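Local coordinates for peptidase M16 inactive domain family protein (Pseudomonas fluorescens, PDB 3GWB) that probably belongs to the M16 metallopeptidase family as an inactive-domain protein, with any hydrolase activity of its own not established, at residues A[96-100]-A[111-115]; A[295-301]-A[313-318]. All coordinates share one frame. Residues are numbered along the deposited sequence.

Contact 1. Residues A[96-100]-A[111-115]; sequences VASLR and ALKLF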
loop_
_atom_site.group_PDB
_atom_site.type_symbol
_atom_site.label_atom_id
_atom_site.label_comp_id
_atom_site.label_asym_id
_atom_site.label_seq_id
_atom_site.Cartn_x
_atom_site.Cartn_y
_atom_site.Cartn_z
ATOM N N VAL A 96 -7.019 -9.666 12.686
ATOM C CA VAL A 96 -7.727 -8.484 13.143
ATOM C C VAL A 96 -8.841 -8.003 12.230
ATOM O O VAL A 96 -8.862 -8.284 11.029
ATOM C CB VAL A 96 -6.736 -7.306 13.344
ATOM C CG1 VAL A 96 -5.517 -7.777 14.148
ATOM C CG2 VAL A 96 -6.285 -6.763 11.998
ATOM N N ALA A 97 -9.781 -7.297 12.844
ATOM C CA ALA A 97 -10.899 -6.681 12.158
ATOM C C ALA A 97 -11.021 -5.362 12.911
ATOM O O ALA A 97 -11.080 -5.346 14.150
ATOM C CB ALA A 97 -12.148 -7.508 12.304
ATOM N N SER A 98 -11.037 -4.259 12.174
ATOM C CA SER A 98 -11.106 -2.946 12.796
ATOM C C SER A 98 -12.103 -2.009 12.134
ATOM O O SER A 98 -12.460 -2.173 10.965
ATOM C CB SER A 98 -9.721 -2.283 12.790
ATOM O OG SER A 98 -9.241 -2.071 11.469
ATOM N N LEU A 99 -12.538 -1.016 12.899
ATOM C CA LEU A 99 -13.489 -0.025 12.423
ATOM C C LEU A 99 -13.170 1.348 12.998
ATOM O O LEU A 99 -13.010 1.500 14.208
ATOM C CB LEU A 99 -14.907 -0.401 12.851
ATOM C CG LEU A 99 -16.006 0.599 12.485
ATOM C CD1 LEU A 99 -16.394 0.401 11.031
ATOM C CD2 LEU A 99 -17.221 0.387 13.371
ATOM N N ARG A 100 -13.048 2.341 12.129
ATOM C CA ARG A 100 -12.834 3.704 12.587
ATOM C C ARG A 100 -14.158 4.339 12.189
ATOM O O ARG A 100 -14.614 4.162 11.061
ATOM C CB ARG A 100 -11.664 4.374 11.865
ATOM C CG ARG A 100 -11.520 5.848 12.226
ATOM C CD ARG A 100 -10.095 6.397 12.044
ATOM N NE ARG A 100 -9.584 6.276 10.677
ATOM C CZ ARG A 100 -9.014 5.180 10.179
ATOM N NH1 ARG A 100 -8.877 4.095 10.934
ATOM N NH2 ARG A 100 -8.577 5.168 8.924
ATOM N N ALA A 111 -23.177 1.899 11.504
ATOM C CA ALA A 111 -21.851 1.392 11.168
ATOM C C ALA A 111 -21.462 0.185 12.023
ATOM O O ALA A 111 -20.852 -0.759 11.525
ATOM C CB ALA A 111 -20.809 2.497 11.325
ATOM N N LEU A 112 -21.818 0.218 13.303
ATOM C CA LEU A 112 -21.492 -0.888 14.200
ATOM C C LEU A 112 -22.337 -2.121 13.919
ATOM O O LEU A 112 -21.867 -3.249 14.079
ATOM C CB LEU A 112 -21.652 -0.452 15.657
ATOM C CG LEU A 112 -20.556 0.508 16.122
ATOM C CD1 LEU A 112 -21.009 1.210 17.392
ATOM C CD2 LEU A 112 -19.254 -0.256 16.336
ATOM N N LYS A 113 -23.582 -1.912 13.507
ATOM C CA LYS A 113 -24.456 -3.032 13.176
ATOM C C LYS A 113 -23.900 -3.753 11.959
ATOM O O LYS A 113 -23.912 -4.984 11.897
ATOM C CB LYS A 113 -25.874 -2.554 12.871
ATOM C CG LYS A 113 -26.638 -2.087 14.089
ATOM C CD LYS A 113 -28.087 -1.758 13.740
ATOM C CE LYS A 113 -28.835 -2.987 13.243
ATOM N NZ LYS A 113 -30.277 -2.691 12.968
ATOM N N LEU A 114 -23.406 -2.986 10.991
ATOM C CA LEU A 114 -22.833 -3.573 9.787
ATOM C C LEU A 114 -21.528 -4.288 10.134
ATOM O O LEU A 114 -21.264 -5.393 9.656
ATOM C CB LEU A 114 -22.574 -2.487 8.734
ATOM C CG LEU A 114 -21.848 -2.905 7.448
ATOM C CD1 LEU A 114 -22.584 -4.067 6.777
ATOM C CD2 LEU A 114 -21.759 -1.703 6.511
ATOM N N PHE A 115 -20.715 -3.650 10.970
ATOM C CA PHE A 115 -19.439 -4.221 11.395
ATOM C C PHE A 115 -19.642 -5.551 12.130
ATOM O O PHE A 115 -18.940 -6.525 11.870
ATOM C CB PHE A 115 -18.706 -3.242 12.312
ATOM C CG PHE A 115 -17.357 -3.731 12.773
ATOM C CD1 PHE A 115 -16.280 -3.770 11.897
ATOM C CD2 PHE A 115 -17.174 -4.173 14.081
ATOM C CE1 PHE A 115 -15.029 -4.225 12.316
ATOM C CE2 PHE A 115 -15.925 -4.634 14.513
ATOM C CZ PHE A 115 -14.855 -4.668 13.629
#
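The helix segment 111-115 packs onto the strand segment 96-100 almost antiparallel to it, at 168° and with axes 10.1 Å apart, and F115 spans the gap. Its ring reaches the strand where A97 and L99, two residues apart, both direct their CA-CB bonds at the helix. The small A97 leaves a hollow that the tip of the ring enters, CZ of F115 lying 4.1 Å from CB of A97, while the carbonyl O of A97 meets the ring edge at 3.9 Å from CZ. L99 covers one ring face: its CB sits 4.0 Å from the F115 ring centroid, 21° off the normal, a CH-pi contact. Beyond the ring, L99 is itself the bump, its CD2 touching CD2 of L112 at 3.7 Å and coming within 4.2 Å of the backbone O of A111. L99 thus sits in the angle between the F115 ring and L112. F79 of helix 72-80 also packs on L99 and F115, and L38 and L40 of the adjacent strand 35-42 extend the apolar bed for F115. No hydrogen bond joins the segments; complementary shape holds a helix against one face of a mixed sheet, as in the alpha/beta layers of M16 domains.

Contact 2. Residues A[295-301]-A[313-318]; sequences LTYGVYS and MINLQT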
loop_
_atom_site.group_PDB
_atom_site.type_symbol
_atom_site.label_atom_id
_atom_site.label_comp_id
_atom_site.label_asym_id
_atom_site.label_seq_id
_atom_site.Cartn_x
_atom_site.Cartn_y
_atom_site.Cartn_z
ATOM N N LEU A 295 28.077 -0.215 1.099
ATOM C CA LEU A 295 27.741 -1.547 0.596
ATOM C C LEU A 295 26.247 -1.855 0.475
ATOM O O LEU A 295 25.870 -2.933 0.004
ATOM C CB LEU A 295 28.396 -2.606 1.482
ATOM C CG LEU A 295 29.917 -2.703 1.366
ATOM C CD1 LEU A 295 30.479 -3.462 2.556
ATOM C CD2 LEU A 295 30.279 -3.393 0.047
ATOM N N THR A 296 25.399 -0.918 0.885
ATOM C CA THR A 296 23.960 -1.138 0.826
ATOM C C THR A 296 23.181 0.153 1.054
ATOM O O THR A 296 23.729 1.147 1.519
ATOM C CB THR A 296 23.532 -2.138 1.906
ATOM O OG1 THR A 296 22.131 -2.409 1.795
ATOM C CG2 THR A 296 23.810 -1.563 3.274
ATOM N N TYR A 297 21.894 0.132 0.731
ATOM C CA TYR A 297 21.066 1.305 0.943
ATOM C C TYR A 297 20.224 1.098 2.191
ATOM O O TYR A 297 19.674 2.046 2.745
ATOM C CB TYR A 297 20.176 1.569 -0.272
ATOM C CG TYR A 297 20.951 2.092 -1.462
ATOM C CD1 TYR A 297 21.762 3.216 -1.343
ATOM C CD2 TYR A 297 20.905 1.443 -2.693
ATOM C CE1 TYR A 297 22.517 3.677 -2.418
ATOM C CE2 TYR A 297 21.656 1.900 -3.778
ATOM C CZ TYR A 297 22.462 3.015 -3.628
ATOM O OH TYR A 297 23.233 3.459 -4.677
ATOM N N GLY A 298 20.140 -0.146 2.649
ATOM C CA GLY A 298 19.357 -0.404 3.839
ATOM C C GLY A 298 19.636 -1.723 4.524
ATOM O O GLY A 298 19.538 -2.784 3.912
ATOM N N VAL A 299 20.000 -1.650 5.798
ATOM C CA VAL A 299 20.256 -2.845 6.590
ATOM C C VAL A 299 19.491 -2.607 7.875
ATOM O O VAL A 299 19.718 -1.615 8.568
ATOM C CB VAL A 299 21.749 -3.030 6.927
ATOM C CG1 VAL A 299 21.962 -4.359 7.642
ATOM C CG2 VAL A 299 22.561 -2.999 5.668
ATOM N N TYR A 300 18.574 -3.516 8.174
ATOM C CA TYR A 300 17.744 -3.403 9.360
ATOM C C TYR A 300 17.706 -4.695 10.157
ATOM O O TYR A 300 17.852 -5.789 9.608
ATOM C CB TYR A 300 16.325 -3.016 8.942
ATOM C CG TYR A 300 16.307 -1.801 8.055
ATOM C CD1 TYR A 300 16.532 -0.533 8.579
ATOM C CD2 TYR A 300 16.138 -1.927 6.674
ATOM C CE1 TYR A 300 16.587 0.587 7.754
ATOM C CE2 TYR A 300 16.195 -0.815 5.838
ATOM C CZ TYR A 300 16.425 0.437 6.385
ATOM O OH TYR A 300 16.509 1.543 5.574
ATOM N N SER A 301 17.508 -4.550 11.462
ATOM C CA SER A 301 17.424 -5.690 12.357
ATOM C C SER A 301 16.199 -5.462 13.233
ATOM O O SER A 301 15.731 -4.327 13.373
ATOM C CB SER A 301 18.683 -5.783 13.224
ATOM O OG SER A 301 18.725 -4.728 14.170
HETATM N N MSE A 313 15.756 -10.884 13.510
HETATM C CA MSE A 313 16.252 -10.967 12.151
HETATM C C MSE A 313 16.960 -9.708 11.666
HETATM O O MSE A 313 16.615 -8.596 12.061
HETATM C CB MSE A 313 15.068 -11.280 11.234
HETATM C CG MSE A 313 15.413 -11.689 9.822
HETATM SE SE MSE A 313 13.899 -12.163 8.951
HETATM C CE MSE A 313 13.225 -13.385 10.098
ATOM N N ILE A 314 17.960 -9.910 10.815
ATOM C CA ILE A 314 18.722 -8.823 10.211
ATOM C C ILE A 314 18.640 -9.072 8.718
ATOM O O ILE A 314 18.850 -10.200 8.273
ATOM C CB ILE A 314 20.210 -8.866 10.587
ATOM C CG1 ILE A 314 20.383 -8.636 12.085
ATOM C CG2 ILE A 314 20.977 -7.825 9.768
ATOM C CD1 ILE A 314 21.809 -8.848 12.561
ATOM N N ASN A 315 18.334 -8.041 7.941
ATOM C CA ASN A 315 18.260 -8.227 6.496
ATOM C C ASN A 315 18.783 -7.040 5.704
ATOM O O ASN A 315 18.700 -5.893 6.141
ATOM C CB ASN A 315 16.827 -8.528 6.069
ATOM C CG ASN A 315 15.896 -7.376 6.330
ATOM O OD1 ASN A 315 15.518 -7.112 7.473
ATOM N ND2 ASN A 315 15.528 -6.668 5.272
ATOM N N LEU A 316 19.330 -7.335 4.531
ATOM C CA LEU A 316 19.867 -6.309 3.655
ATOM C C LEU A 316 20.084 -6.895 2.271
ATOM O O LEU A 316 19.963 -8.108 2.063
ATOM C CB LEU A 316 21.202 -5.771 4.192
ATOM C CG LEU A 316 22.423 -6.700 4.098
ATOM C CD1 LEU A 316 23.700 -5.901 4.302
ATOM C CD2 LEU A 316 22.315 -7.801 5.131
ATOM N N GLN A 317 20.408 -6.021 1.329
ATOM C CA GLN A 317 20.665 -6.403 -0.054
ATOM C C GLN A 317 21.944 -5.683 -0.481
ATOM O O GLN A 317 22.155 -4.531 -0.125
ATOM C CB GLN A 317 19.485 -5.975 -0.934
ATOM C CG GLN A 317 19.623 -6.310 -2.406
ATOM C CD GLN A 317 18.336 -6.059 -3.181
ATOM O OE1 GLN A 317 17.312 -6.694 -2.924
ATOM N NE2 GLN A 317 18.384 -5.128 -4.134
ATOM N N THR A 318 22.800 -6.372 -1.223
ATOM C CA THR A 318 24.057 -5.795 -1.682
ATOM C C THR A 318 24.405 -6.355 -3.051
ATOM O O THR A 318 23.760 -7.284 -3.532
ATOM C CB THR A 318 25.224 -6.145 -0.733
ATOM O OG1 THR A 318 25.375 -7.568 -0.665
ATOM C CG2 THR A 318 24.966 -5.606 0.664
HETATM O O HOH W 1 20.533 -1.923 -0.602
HETATM O O HOH W 2 19.143 -3.366 1.257
#
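Two backbone hydrogen bonds fix the pairing of Y300 with N315: N of Y300 to O of N315 at 3.1 Å and N of N315 to O of Y300 at 2.8 Å. The strand axes of 299-301 and 313-318 run antiparallel at 169°, 4.7 Å apart. On one face V299, in the t rotamer, sends CG2 to within 3.4 Å of CD1 of L316 and CG1 to 4.2 Å from CG2 of I314; CB of S301 meets CG1 of I314 at 3.5 Å. L285 and V289 of helix 284-292 pack against V299 on this side. On the other face N315, in the p rotamer, turns its amide back toward the neighbouring strand, so that OD1 lies 4.4 Å from CB of Y300.

Toward T296 the direct backbone pairing gives way to a side chain and water. The t rotamer of T296 places OG1 where it donates to O of Q317 at 2.9 Å and accepts from N of G298 at 3.1 Å, forming an ST turn. Water 1 accepts from N of Y297 at 2.8 Å and donates to O of Q317 at 3.1 Å; water 2 links O of G298, at 2.7 Å, with N of Q317, at 2.9 Å. The T296 side chain and two waters thus take over where direct pairing stops in the beta hairpin of strands 299-303 and 311-319, at the edge of a five-stranded mixed sheet.

Contact 1 closes before contact 2 opens along the chain, and the two lie on opposite sides of its centre, their own centres 38 Å apart and their nearest atoms about 20 Å apart. They share no sheet. Contact 1 packs helix 105-120 on strand 95-102 of a six-stranded mixed sheet in the N-terminal half; contact 2 lies in the C-terminal half, where strand 299-303 is an outermost strand within the chain. One is a helix-on-sheet interface, the other a hairpin pairing, and each lies in a separate alpha/beta half, built round its own sheet. This division is consistent with the paired domains of the M16 family.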